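Local coordinates for protein putative pyridoxal phosphate-dependent transferase (Clostridium difficile, PDB 4DQ6) that binds pyridoxal-5'-phosphate and is probably a pyridoxal-phosphate-dependent transferase of the class I and II aminotransferase family, at residues L170-N175 with I200-I205; I205-I210 with T232-T237. All coordinates share one frame; numbering follows the deposited sequence.

Contact 1: L170-N175 with I200-I205; sequences LCNPHN and IISDEI. With PLP (pyridoxal-5'-phosphate), chain C.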
loop_
_atom_site.group_PDB
_atom_site.type_symbol
_atom_site.label_atom_id
_atom_site.label_comp_id
_atom_site.label_asym_id
_atom_site.label_seq_id
_atom_site.Cartn_x
_atom_site.Cartn_y
_atom_site.Cartn_z
ATOM N N LEU A 170 18.297 6.009 12.719
ATOM C CA LEU A 170 19.374 5.092 12.949
ATOM C C LEU A 170 19.076 3.893 12.019
ATOM O O LEU A 170 17.892 3.432 11.860
ATOM C CB LEU A 170 19.397 4.597 14.400
ATOM C CG LEU A 170 20.129 3.294 14.755
ATOM C CD1 LEU A 170 21.626 3.569 14.637
ATOM C CD2 LEU A 170 19.780 2.806 16.143
ATOM N N CYS A 171 20.115 3.371 11.339
ATOM C CA CYS A 171 20.012 2.126 10.602
ATOM C C CYS A 171 20.735 1.015 11.352
ATOM O O CYS A 171 21.926 1.127 11.567
ATOM C CB CYS A 171 20.627 2.342 9.212
ATOM S SG CYS A 171 20.112 1.176 7.941
ATOM N N ASN A 172 20.012 -0.059 11.736
ATOM C CA ASN A 172 20.551 -1.126 12.606
ATOM C C ASN A 172 19.946 -2.450 12.298
ATOM O O ASN A 172 18.857 -2.682 12.719
ATOM C CB ASN A 172 20.242 -0.654 14.066
ATOM C CG ASN A 172 20.592 -1.635 15.167
ATOM O OD1 ASN A 172 21.632 -2.202 15.129
ATOM N ND2 ASN A 172 19.723 -1.728 16.239
ATOM N N PRO A 173 20.684 -3.322 11.592
ATOM C CA PRO A 173 22.022 -3.148 11.029
ATOM C C PRO A 173 22.128 -2.035 9.980
ATOM O O PRO A 173 21.124 -1.693 9.326
ATOM C CB PRO A 173 22.309 -4.494 10.351
ATOM C CG PRO A 173 21.369 -5.458 10.974
ATOM C CD PRO A 173 20.167 -4.696 11.383
ATOM N N HIS A 174 23.331 -1.501 9.777
ATOM C CA HIS A 174 23.544 -0.351 8.953
ATOM C C HIS A 174 23.891 -0.798 7.520
ATOM O O HIS A 174 25.010 -1.292 7.262
ATOM C CB HIS A 174 24.614 0.512 9.563
ATOM C CG HIS A 174 24.723 1.826 8.906
ATOM N ND1 HIS A 174 24.381 3.001 9.550
ATOM C CD2 HIS A 174 25.128 2.156 7.639
ATOM C CE1 HIS A 174 24.573 4.014 8.667
ATOM N NE2 HIS A 174 25.111 3.535 7.537
ATOM N N ASN A 175 22.975 -0.496 6.604
ATOM C CA ASN A 175 23.169 -0.656 5.154
ATOM C C ASN A 175 23.723 0.655 4.603
ATOM O O ASN A 175 23.093 1.700 4.797
ATOM C CB ASN A 175 21.798 -0.998 4.548
ATOM C CG ASN A 175 21.708 -0.792 3.071
ATOM O OD1 ASN A 175 22.675 -0.706 2.352
ATOM N ND2 ASN A 175 20.439 -0.791 2.573
ATOM N N ILE A 200 14.597 8.883 18.673
ATOM C CA ILE A 200 15.207 7.941 17.702
ATOM C C ILE A 200 14.197 7.125 16.940
ATOM O O ILE A 200 13.296 6.528 17.567
ATOM C CB ILE A 200 16.210 6.954 18.367
ATOM C CG1 ILE A 200 17.286 7.769 19.133
ATOM C CG2 ILE A 200 16.825 6.001 17.295
ATOM C CD1 ILE A 200 18.439 6.940 19.651
ATOM N N ILE A 201 14.317 7.140 15.602
ATOM C CA ILE A 201 13.560 6.215 14.769
ATOM C C ILE A 201 14.581 5.191 14.274
ATOM O O ILE A 201 15.536 5.524 13.631
ATOM C CB ILE A 201 12.914 6.898 13.571
ATOM C CG1 ILE A 201 11.789 7.857 13.975
ATOM C CG2 ILE A 201 12.334 5.820 12.650
ATOM C CD1 ILE A 201 11.270 8.673 12.807
ATOM N N SER A 202 14.422 3.935 14.654
ATOM C CA SER A 202 15.412 2.923 14.328
ATOM C C SER A 202 14.876 2.017 13.237
ATOM O O SER A 202 13.908 1.269 13.487
ATOM C CB SER A 202 15.745 2.131 15.572
ATOM O OG SER A 202 16.833 1.230 15.344
ATOM N N ASP A 203 15.503 2.039 12.047
ATOM C CA ASP A 203 15.163 1.154 10.964
ATOM C C ASP A 203 15.965 -0.131 11.138
ATOM O O ASP A 203 17.153 -0.196 10.825
ATOM C CB ASP A 203 15.492 1.845 9.639
ATOM C CG ASP A 203 15.219 1.025 8.425
ATOM O OD1 ASP A 203 14.911 -0.161 8.549
ATOM O OD2 ASP A 203 15.280 1.599 7.322
ATOM N N GLU A 204 15.227 -1.183 11.506
ATOM C CA GLU A 204 15.853 -2.407 11.881
ATOM C C GLU A 204 15.382 -3.461 10.897
ATOM O O GLU A 204 15.257 -4.697 11.235
ATOM C CB GLU A 204 15.620 -2.724 13.377
ATOM C CG GLU A 204 16.147 -1.649 14.299
ATOM C CD GLU A 204 16.140 -1.984 15.769
ATOM O OE1 GLU A 204 15.789 -3.115 16.164
ATOM O OE2 GLU A 204 16.595 -1.084 16.549
ATOM N N ILE A 205 15.178 -3.009 9.661
ATOM C CA ILE A 205 14.615 -3.948 8.695
ATOM C C ILE A 205 15.580 -5.138 8.473
ATOM O O ILE A 205 15.122 -6.266 8.175
ATOM C CB ILE A 205 14.221 -3.305 7.379
ATOM C CG1 ILE A 205 13.301 -4.264 6.549
ATOM C CG2 ILE A 205 15.441 -2.941 6.587
ATOM C CD1 ILE A 205 12.714 -3.621 5.297
HETATM N N1 PLP C . 15.289 0.298 5.168
HETATM C C2 PLP C . 16.524 -0.182 4.811
HETATM C C2A PLP C . 17.784 0.093 5.576
HETATM C C3 PLP C . 16.683 -1.021 3.644
HETATM O O3 PLP C . 17.877 -1.468 3.282
HETATM C C4 PLP C . 15.506 -1.349 2.855
HETATM C C4A PLP C . 15.614 -2.172 1.597
HETATM C C5 PLP C . 14.232 -0.810 3.304
HETATM C C6 PLP C . 14.176 0.013 4.453
HETATM C C5A PLP C . 13.009 -1.168 2.520
HETATM O O4P PLP C . 12.106 -0.148 2.784
HETATM P P PLP C . 10.587 -0.412 2.290
HETATM O O1P PLP C . 10.023 -1.338 3.311
HETATM O O2P PLP C . 10.046 1.074 2.292
HETATM O O3P PLP C . 10.777 -1.121 0.915
HETATM O O HOH W 1 18.340 -2.385 9.256
#

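Contact 2: I205-I210 with T232-T237; sequences IHSDII and TCMAPT. With PLP (pyridoxal-5'-phosphate), chain C.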
loop_
_atom_site.group_PDB
_atom_site.type_symbol
_atom_site.label_atom_id
_atom_site.label_comp_id
_atom_site.label_asym_id
_atom_site.label_seq_id
_atom_site.Cartn_x
_atom_site.Cartn_y
_atom_site.Cartn_z
ATOM N N ILE A 205 15.178 -3.009 9.661
ATOM C CA ILE A 205 14.615 -3.948 8.695
ATOM C C ILE A 205 15.580 -5.138 8.473
ATOM O O ILE A 205 15.122 -6.266 8.175
ATOM C CB ILE A 205 14.221 -3.305 7.379
ATOM C CG1 ILE A 205 13.301 -4.264 6.549
ATOM C CG2 ILE A 205 15.441 -2.941 6.587
ATOM C CD1 ILE A 205 12.714 -3.621 5.297
ATOM N N HIS A 206 16.886 -4.974 8.591
ATOM C CA HIS A 206 17.822 -6.117 8.363
ATOM C C HIS A 206 18.094 -6.934 9.614
ATOM O O HIS A 206 19.062 -7.708 9.669
ATOM C CB HIS A 206 19.160 -5.642 7.796
ATOM C CG HIS A 206 19.077 -4.908 6.492
ATOM N ND1 HIS A 206 19.161 -5.572 5.268
ATOM C CD2 HIS A 206 18.851 -3.569 6.208
ATOM C CE1 HIS A 206 19.035 -4.666 4.286
ATOM N NE2 HIS A 206 18.819 -3.432 4.852
ATOM N N SER A 207 17.222 -6.848 10.608
ATOM C CA SER A 207 17.475 -7.326 11.976
ATOM C C SER A 207 17.626 -8.847 12.062
ATOM O O SER A 207 18.264 -9.369 12.967
ATOM C CB SER A 207 16.328 -6.916 12.906
ATOM O OG SER A 207 15.078 -7.386 12.409
ATOM N N ASP A 208 17.150 -9.571 11.053
ATOM C CA ASP A 208 17.266 -11.038 11.054
ATOM C C ASP A 208 18.447 -11.541 10.256
ATOM O O ASP A 208 18.715 -12.760 10.249
ATOM C CB ASP A 208 15.992 -11.712 10.497
ATOM C CG ASP A 208 14.699 -11.294 11.231
ATOM O OD1 ASP A 208 14.680 -11.324 12.455
ATOM O OD2 ASP A 208 13.656 -11.009 10.563
ATOM N N ILE A 209 19.039 -10.668 9.462
ATOM C CA ILE A 209 20.124 -11.059 8.576
ATOM C C ILE A 209 21.446 -10.759 9.259
ATOM O O ILE A 209 22.066 -9.702 9.058
ATOM C CB ILE A 209 19.988 -10.421 7.181
ATOM C CG1 ILE A 209 18.585 -10.786 6.571
ATOM C CG2 ILE A 209 21.123 -10.924 6.280
ATOM C CD1 ILE A 209 18.272 -9.920 5.363
ATOM N N ILE A 210 21.792 -11.641 10.163
ATOM C CA ILE A 210 22.932 -11.512 11.051
ATOM C C ILE A 210 23.856 -12.681 10.950
ATOM O O ILE A 210 23.388 -13.822 10.944
ATOM C CB ILE A 210 22.448 -11.372 12.520
ATOM C CG1 ILE A 210 21.346 -10.311 12.688
ATOM C CG2 ILE A 210 23.616 -11.110 13.458
ATOM C CD1 ILE A 210 21.785 -8.856 12.417
ATOM N N THR A 232 10.519 1.904 16.355
ATOM C CA THR A 232 11.237 0.868 15.590
ATOM C C THR A 232 10.469 0.349 14.407
ATOM O O THR A 232 9.277 0.028 14.518
ATOM C CB THR A 232 11.537 -0.330 16.495
ATOM O OG1 THR A 232 12.172 0.139 17.718
ATOM C CG2 THR A 232 12.483 -1.300 15.876
ATOM N N CYS A 233 11.110 0.325 13.243
ATOM C CA CYS A 233 10.518 -0.215 12.024
ATOM C C CYS A 233 11.213 -1.539 11.705
ATOM O O CYS A 233 12.437 -1.597 11.721
ATOM C CB CYS A 233 10.692 0.699 10.847
ATOM S SG CYS A 233 9.925 2.298 11.075
ATOM N N MET A 234 10.418 -2.580 11.467
ATOM C CA MET A 234 10.875 -3.942 11.089
ATOM C C MET A 234 9.938 -4.501 10.051
ATOM O O MET A 234 8.881 -3.936 9.811
ATOM C CB MET A 234 10.977 -4.872 12.266
ATOM C CG MET A 234 12.144 -4.543 13.250
ATOM S SD MET A 234 11.962 -5.568 14.747
ATOM C CE MET A 234 13.602 -5.412 15.522
ATOM N N ALA A 235 10.295 -5.637 9.445
ATOM C CA ALA A 235 9.435 -6.192 8.411
ATOM C C ALA A 235 9.920 -7.612 8.174
ATOM O O ALA A 235 11.080 -7.905 8.446
ATOM C CB ALA A 235 9.564 -5.432 7.103
ATOM N N PRO A 236 9.080 -8.498 7.603
ATOM C CA PRO A 236 9.538 -9.784 7.115
ATOM C C PRO A 236 10.168 -9.746 5.740
ATOM O O PRO A 236 10.636 -10.781 5.256
ATOM C CB PRO A 236 8.256 -10.563 7.070
ATOM C CG PRO A 236 7.222 -9.595 6.684
ATOM C CD PRO A 236 7.623 -8.372 7.472
ATOM N N THR A 237 10.165 -8.587 5.083
ATOM C CA THR A 237 10.404 -8.522 3.660
ATOM C C THR A 237 11.847 -8.784 3.278
ATOM O O THR A 237 12.101 -9.467 2.302
ATOM C CB THR A 237 9.939 -7.224 3.016
ATOM O OG1 THR A 237 10.534 -6.171 3.741
ATOM C CG2 THR A 237 8.445 -7.085 3.098
HETATM N N1 PLP C . 15.289 0.298 5.168
HETATM C C2 PLP C . 16.524 -0.182 4.811
HETATM C C2A PLP C . 17.784 0.093 5.576
HETATM C C3 PLP C . 16.683 -1.021 3.644
HETATM O O3 PLP C . 17.877 -1.468 3.282
HETATM C C4 PLP C . 15.506 -1.349 2.855
HETATM C C4A PLP C . 15.614 -2.172 1.597
HETATM C C5 PLP C . 14.232 -0.810 3.304
HETATM C C6 PLP C . 14.176 0.013 4.453
HETATM C C5A PLP C . 13.009 -1.168 2.520
HETATM O O4P PLP C . 12.106 -0.148 2.784
HETATM P P PLP C . 10.587 -0.412 2.290
HETATM O O1P PLP C . 10.023 -1.338 3.311
HETATM O O2P PLP C . 10.046 1.074 2.292
HETATM O O3P PLP C . 10.777 -1.121 0.915
HETATM O O HOH W 2 13.085 -6.785 10.386
HETATM O O HOH W 3 13.104 -7.835 6.769
HETATM O O HOH W 4 11.828 -9.168 11.180
#

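Contact 1: L170-N175 with I200-I205
Asn172 and Glu204 stay in contact past the point where their parallel strands end, just before a cis peptide bond turns the chain at Pro173. The carbonyl O of Asn172 receives a short C-H...O contact from Glu204 CA at 3.1 Å, and their side chains run side by side with amide and carboxylate planes nearly perpendicular (83°). The bond from Asn172 ND2 to Glu204 OE2 is weak at 3.2 Å; the stronger partner of ND2 is Ile217 O. Glu204 suits this buried place because donors surround it: Ser202 OG gives a 2.6 Å bond to the anti lone pair of OE2, which also takes Met219 N, while OE1 is hydrogen-bonded to His216 NE2.

Behind this end the ladder is regular, closing with a nearly straight bond from Asn172 N to Asp203 O (3.0 Å, 177°). Cys171 and Asp203 share the face that meets pyridoxal-5'-phosphate. Asp203, its CG anti to the backbone N (179°), brings OD2 within 2.5 Å of the pyridine N1, as in related enzymes of this fold, while OD1 accepts from Ile205 N in an Asx turn. Asn175 ND2 donates to O3 of the ligand at 2.7 Å.

The opposite face carries Leu170, whose CD2 touches Ser202 OG and which packs on Leu186 and Leu189 of helix 183-195; Ile201 and Asp203 lean on helix 99-110, and strand 230-234 flanks strand 199-203.

Contact 2: I205-I210 with T232-T237
Ile205 packs against Ala235 where a type I turn, His206 to Ile209, passes the end of strand 230-234 in the large domain of this fold-type I, aminotransferase-like protein. The tight part is built round Ile205, which has CG1 anti to the backbone N (-165°); this sets CG1 4.0 Å from Ala235 CB and carries CD1 on to Thr237 OG1 at 3.7 Å. The other branch, CG2, rests over a face of the pyridine ring, 3.5 Å from C2 of pyridoxal-5'-phosphate. A branched aliphatic residue can thus cover the ligand and the strand end at once, and the small methyl of Ala235 suits the close approach of the two segments.

The other side is looser. No direct hydrogen bond joins the segments, and water bridges them instead: one molecule donates to both Ile205 O (2.9 Å) and Ala235 O (2.6 Å), and a second accepts from Ala235 N and is hydrogen-bonded to Ser207 OG. Met234, extended beyond CG, reaches Ser207 there, with CE 4.0 Å from OG. Asp208 is hydrogen-bonded through OD1 to Trp79 NE1 and through OD2 to Thr239 OG1, and a further water lies between its OD2 and Ala235 O.

His206 faces away from the strand and serves the ligand instead. Its ring meets O3 of pyridoxal-5'-phosphate edge-on, NE2 lying 2.7 Å from that oxygen in a hydrogen bond that either atom could donate.

Followed from the N terminus, the chain runs out along strand 165-171, returns through helix 183-195 and enters strand 199-203, where contact 1 closes this beta-alpha-beta unit. Contact 2 opens at once, since Ile205 ends the first and begins the second; it closes after the loop beyond strand 199-203 and helix 224-228 have led the chain into strand 230-234. The two are therefore in series, neither nested nor crossed. Glu204 N and Cys233 O, 2.8 Å apart in a probable hydrogen bond, join them directly. Together they line up three adjacent parallel strands, whose C-terminal ends and following loops supply part of the pyridoxal-5'-phosphate pocket.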